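Local atomic coordinates of putative amidohydrolase (Unidentified, PDB entry 3FEQ), a protein that is probably a zinc-dependent prolidase of the amidohydrolase superfamily, hydrolysing dipeptides that end in proline. Residues V371-N383 with G395-L407. Sequence-based numbering, arbitrary orientation.
Sequences VGAIADLVVLDGN and GARVEYVLQRGTL
Val379 and Tyr400 face each other as a hydrogen-bonded pair of the antiparallel strands 377-380 and 398-403, their side chains side by side and pointing the same way. Val379 CB lies 3.5 Å from Tyr400 CB, and with CG1 anti to the backbone N (chi1 167°) that methyl reaches the ring edge at CD2. A beta-branched valine and a flat tyrosine suit this pairing, the compact valine lying at the edge of the ring, near its plane.

Here the register slips: Glu399 and Tyr400 both oppose Val379 in a classic beta bulge. Val379 O takes the Glu399 N-H at 3.1 Å, nearly in line with its C=O, and a weak one from Tyr400 N. The Glu399 chain, bent at chi2 (-109°), brings its carboxylate over Asp381 CB, the two acid planes almost perpendicular. Their like charges would probably disfavour each other.

On the other face the side chains of Val378 and Val398 cross at about a right angle, CG1 to CG2 3.8 Å, and Leu380 CD1 meets Val398 CB; branched aliphatics fill this buried side.

At the far end Asp376 OD1 accepts the Arg404 N-H at 2.8 Å in an almost straight bond (179°), while OD2 forms a salt bridge with Arg128. Ile374 CG2 lies alongside Arg404 CG, and the guanidinium of Arg404 forms a salt bridge with Glu32.

The chemistry thus joins an apolar middle to a buried carboxylate that ties the turn after strand 398-403 to strand 128-129, in a mixed sheet the pair extends through strand 56-66.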
loop_
_atom_site.group_PDB
_atom_site.type_symbol
_atom_site.label_atom_id
_atom_site.label_comp_id
_atom_site.label_asym_id
_atom_site.label_seq_id
_atom_site.Cartn_x
_atom_site.Cartn_y
_atom_site.Cartn_z
ATOM N N VAL C 371 42.368 40.286 -3.378
ATOM C CA VAL C 371 43.034 39.589 -2.290
ATOM C C VAL C 371 41.979 38.925 -1.418
ATOM O O VAL C 371 40.990 39.544 -1.052
ATOM C CB VAL C 371 43.928 40.544 -1.464
ATOM C CG1 VAL C 371 44.496 39.841 -0.249
ATOM C CG2 VAL C 371 45.056 41.096 -2.333
ATOM N N GLY C 372 42.157 37.638 -1.158
ATOM C CA GLY C 372 41.256 36.914 -0.285
ATOM C C GLY C 372 40.279 36.055 -1.056
ATOM O O GLY C 372 39.658 35.163 -0.489
ATOM N N ALA C 373 40.146 36.317 -2.353
ATOM C CA ALA C 373 39.248 35.540 -3.210
ATOM C C ALA C 373 39.811 34.162 -3.576
ATOM O O ALA C 373 40.975 33.871 -3.330
ATOM C CB ALA C 373 38.891 36.333 -4.470
ATOM N N ILE C 374 38.967 33.316 -4.159
ATOM C CA ILE C 374 39.356 31.960 -4.543
ATOM C C ILE C 374 40.029 31.947 -5.916
ATOM O O ILE C 374 39.620 32.674 -6.823
ATOM C CB ILE C 374 38.138 31.033 -4.575
ATOM C CG1 ILE C 374 37.437 31.044 -3.223
ATOM C CG2 ILE C 374 38.535 29.634 -4.977
ATOM C CD1 ILE C 374 36.113 30.341 -3.235
ATOM N N ALA C 375 41.045 31.104 -6.065
ATOM C CA ALA C 375 41.939 31.187 -7.195
ATOM C C ALA C 375 41.398 30.458 -8.416
ATOM O O ALA C 375 41.995 29.490 -8.909
ATOM C CB ALA C 375 43.288 30.676 -6.818
ATOM N N ASP C 376 40.268 30.953 -8.911
ATOM C CA ASP C 376 39.664 30.450 -10.136
ATOM C C ASP C 376 39.971 31.431 -11.251
ATOM O O ASP C 376 39.329 32.468 -11.368
ATOM C CB ASP C 376 38.148 30.298 -9.962
ATOM C CG ASP C 376 37.755 29.007 -9.236
ATOM O OD1 ASP C 376 38.646 28.332 -8.675
ATOM O OD2 ASP C 376 36.546 28.672 -9.217
ATOM N N LEU C 377 40.992 31.116 -12.037
ATOM C CA LEU C 377 41.512 32.044 -13.029
ATOM C C LEU C 377 41.495 31.454 -14.418
ATOM O O LEU C 377 41.662 30.246 -14.606
ATOM C CB LEU C 377 42.949 32.451 -12.703
ATOM C CG LEU C 377 43.230 33.518 -11.639
ATOM C CD1 LEU C 377 42.032 34.442 -11.415
ATOM C CD2 LEU C 377 43.665 32.855 -10.338
ATOM N N VAL C 378 41.338 32.333 -15.395
ATOM C CA VAL C 378 41.494 31.979 -16.788
ATOM C C VAL C 378 42.604 32.848 -17.344
ATOM O O VAL C 378 42.702 34.026 -17.008
ATOM C CB VAL C 378 40.197 32.231 -17.564
ATOM C CG1 VAL C 378 40.447 32.189 -19.043
ATOM C CG2 VAL C 378 39.177 31.197 -17.198
ATOM N N VAL C 379 43.476 32.244 -18.144
ATOM C CA VAL C 379 44.480 32.996 -18.864
ATOM C C VAL C 379 44.206 33.020 -20.362
ATOM O O VAL C 379 44.090 31.987 -21.014
ATOM C CB VAL C 379 45.892 32.513 -18.541
ATOM C CG1 VAL C 379 46.889 33.076 -19.530
ATOM C CG2 VAL C 379 46.258 32.913 -17.134
ATOM N N LEU C 380 44.137 34.231 -20.895
ATOM C CA LEU C 380 43.509 34.497 -22.164
ATOM C C LEU C 380 44.531 35.121 -23.104
ATOM O O LEU C 380 45.224 36.064 -22.736
ATOM C CB LEU C 380 42.370 35.482 -21.926
ATOM C CG LEU C 380 40.958 35.123 -22.357
ATOM C CD1 LEU C 380 40.742 33.634 -22.241
ATOM C CD2 LEU C 380 39.975 35.883 -21.495
ATOM N N ASP C 381 44.614 34.593 -24.319
ATOM C CA ASP C 381 45.514 35.115 -25.349
ATOM C C ASP C 381 44.834 36.223 -26.163
ATOM O O ASP C 381 44.236 35.971 -27.211
ATOM C CB ASP C 381 45.946 33.967 -26.274
ATOM C CG ASP C 381 46.975 34.389 -27.318
ATOM O OD1 ASP C 381 48.001 34.993 -26.944
ATOM O OD2 ASP C 381 46.775 34.073 -28.512
ATOM N N GLY C 382 44.928 37.454 -25.681
ATOM C CA GLY C 382 44.258 38.559 -26.336
ATOM C C GLY C 382 43.431 39.317 -25.330
ATOM O O GLY C 382 43.400 38.963 -24.156
ATOM N N ASN C 383 42.752 40.357 -25.788
ATOM C CA ASN C 383 42.025 41.230 -24.891
ATOM C C ASN C 383 40.531 41.226 -25.188
ATOM O O ASN C 383 40.096 41.743 -26.215
ATOM C CB ASN C 383 42.590 42.642 -24.971
ATOM C CG ASN C 383 41.748 43.638 -24.227
ATOM O OD1 ASN C 383 41.428 43.438 -23.055
ATOM N ND2 ASN C 383 41.342 44.703 -24.913
ATOM N N GLY C 395 36.692 27.594 -26.752
ATOM C CA GLY C 395 37.947 27.134 -26.144
ATOM C C GLY C 395 39.212 27.464 -26.919
ATOM O O GLY C 395 40.297 26.991 -26.574
ATOM N N ALA C 396 39.072 28.285 -27.956
ATOM C CA ALA C 396 40.142 28.543 -28.914
ATOM C C ALA C 396 41.303 29.319 -28.296
ATOM O O ALA C 396 42.459 28.910 -28.403
ATOM C CB ALA C 396 39.590 29.282 -30.129
ATOM N N ARG C 397 40.981 30.415 -27.613
ATOM C CA ARG C 397 41.998 31.364 -27.163
ATOM C C ARG C 397 42.252 31.419 -25.645
ATOM O O ARG C 397 42.763 32.415 -25.135
ATOM C CB ARG C 397 41.682 32.757 -27.705
ATOM C CG ARG C 397 42.736 33.292 -28.660
ATOM C CD ARG C 397 42.239 34.537 -29.379
ATOM N NE ARG C 397 41.865 34.264 -30.763
ATOM C CZ ARG C 397 40.637 33.965 -31.178
ATOM N NH1 ARG C 397 39.627 33.899 -30.323
ATOM N NH2 ARG C 397 40.423 33.729 -32.463
ATOM N N VAL C 398 41.920 30.344 -24.932
ATOM C CA VAL C 398 42.204 30.234 -23.501
ATOM C C VAL C 398 43.228 29.138 -23.287
ATOM O O VAL C 398 42.967 27.981 -23.590
ATOM C CB VAL C 398 40.924 29.914 -22.693
ATOM C CG1 VAL C 398 40.008 28.997 -23.473
ATOM C CG2 VAL C 398 41.263 29.300 -21.352
ATOM N N GLU C 399 44.410 29.496 -22.802
ATOM C CA GLU C 399 45.471 28.507 -22.695
ATOM C C GLU C 399 45.795 28.069 -21.280
ATOM O O GLU C 399 46.470 27.062 -21.093
ATOM C CB GLU C 399 46.739 28.944 -23.424
ATOM C CG GLU C 399 47.429 30.125 -22.810
ATOM C CD GLU C 399 47.284 31.354 -23.661
ATOM O OE1 GLU C 399 46.336 32.133 -23.417
ATOM O OE2 GLU C 399 48.097 31.516 -24.598
ATOM N N TYR C 400 45.319 28.809 -20.286
ATOM C CA TYR C 400 45.446 28.351 -18.904
ATOM C C TYR C 400 44.142 28.453 -18.140
ATOM O O TYR C 400 43.473 29.480 -18.179
ATOM C CB TYR C 400 46.538 29.118 -18.166
ATOM C CG TYR C 400 47.937 28.848 -18.669
ATOM C CD1 TYR C 400 48.532 27.605 -18.496
ATOM C CD2 TYR C 400 48.676 29.844 -19.292
ATOM C CE1 TYR C 400 49.821 27.359 -18.939
ATOM C CE2 TYR C 400 49.961 29.603 -19.747
ATOM C CZ TYR C 400 50.527 28.362 -19.564
ATOM O OH TYR C 400 51.805 28.113 -20.003
ATOM N N VAL C 401 43.783 27.386 -17.438
ATOM C CA VAL C 401 42.696 27.469 -16.473
ATOM C C VAL C 401 43.160 27.017 -15.095
ATOM O O VAL C 401 43.691 25.922 -14.931
ATOM C CB VAL C 401 41.461 26.665 -16.914
ATOM C CG1 VAL C 401 40.393 26.720 -15.857
ATOM C CG2 VAL C 401 40.914 27.193 -18.227
ATOM N N LEU C 402 42.991 27.888 -14.111
ATOM C CA LEU C 402 43.311 27.540 -12.743
ATOM C C LEU C 402 42.042 27.385 -11.934
ATOM O O LEU C 402 41.120 28.192 -12.044
ATOM C CB LEU C 402 44.180 28.620 -12.111
ATOM C CG LEU C 402 45.679 28.352 -12.098
ATOM C CD1 LEU C 402 46.246 28.504 -13.486
ATOM C CD2 LEU C 402 46.349 29.304 -11.139
ATOM N N GLN C 403 42.008 26.362 -11.095
ATOM C CA GLN C 403 40.844 26.113 -10.266
ATOM C C GLN C 403 41.274 25.880 -8.818
ATOM O O GLN C 403 42.148 25.063 -8.557
ATOM C CB GLN C 403 40.084 24.912 -10.822
ATOM C CG GLN C 403 38.606 24.878 -10.506
ATOM C CD GLN C 403 37.853 23.869 -11.351
ATOM O OE1 GLN C 403 36.685 24.074 -11.666
ATOM N NE2 GLN C 403 38.514 22.782 -11.727
ATOM N N ARG C 404 40.698 26.641 -7.894
ATOM C CA ARG C 404 41.099 26.598 -6.488
ATOM C C ARG C 404 42.607 26.409 -6.293
ATOM O O ARG C 404 43.061 25.426 -5.698
ATOM C CB ARG C 404 40.312 25.525 -5.722
ATOM C CG ARG C 404 38.920 25.965 -5.276
ATOM C CD ARG C 404 38.320 25.018 -4.253
ATOM N NE ARG C 404 38.047 23.700 -4.822
ATOM C CZ ARG C 404 38.520 22.558 -4.336
ATOM N NH1 ARG C 404 39.287 22.560 -3.257
ATOM N NH2 ARG C 404 38.213 21.411 -4.920
ATOM N N GLY C 405 43.384 27.338 -6.836
ATOM C CA GLY C 405 44.822 27.293 -6.675
ATOM C C GLY C 405 45.519 26.513 -7.766
ATOM O O GLY C 405 46.486 26.987 -8.344
ATOM N N THR C 406 45.041 25.314 -8.060
ATOM C CA THR C 406 45.793 24.424 -8.940
ATOM C C THR C 406 45.479 24.582 -10.440
ATOM O O THR C 406 44.401 25.026 -10.821
ATOM C CB THR C 406 45.697 22.952 -8.492
ATOM O OG1 THR C 406 45.170 22.176 -9.566
ATOM C CG2 THR C 406 44.796 22.803 -7.263
ATOM N N LEU C 407 46.449 24.245 -11.279
ATOM C CA LEU C 407 46.313 24.400 -12.722
ATOM C C LEU C 407 45.664 23.151 -13.322
ATOM O O LEU C 407 46.081 22.036 -13.047
ATOM C CB LEU C 407 47.690 24.672 -13.356
ATOM C CG LEU C 407 47.850 24.512 -14.872
ATOM C CD1 LEU C 407 47.523 25.793 -15.595
ATOM C CD2 LEU C 407 49.241 24.040 -15.238
#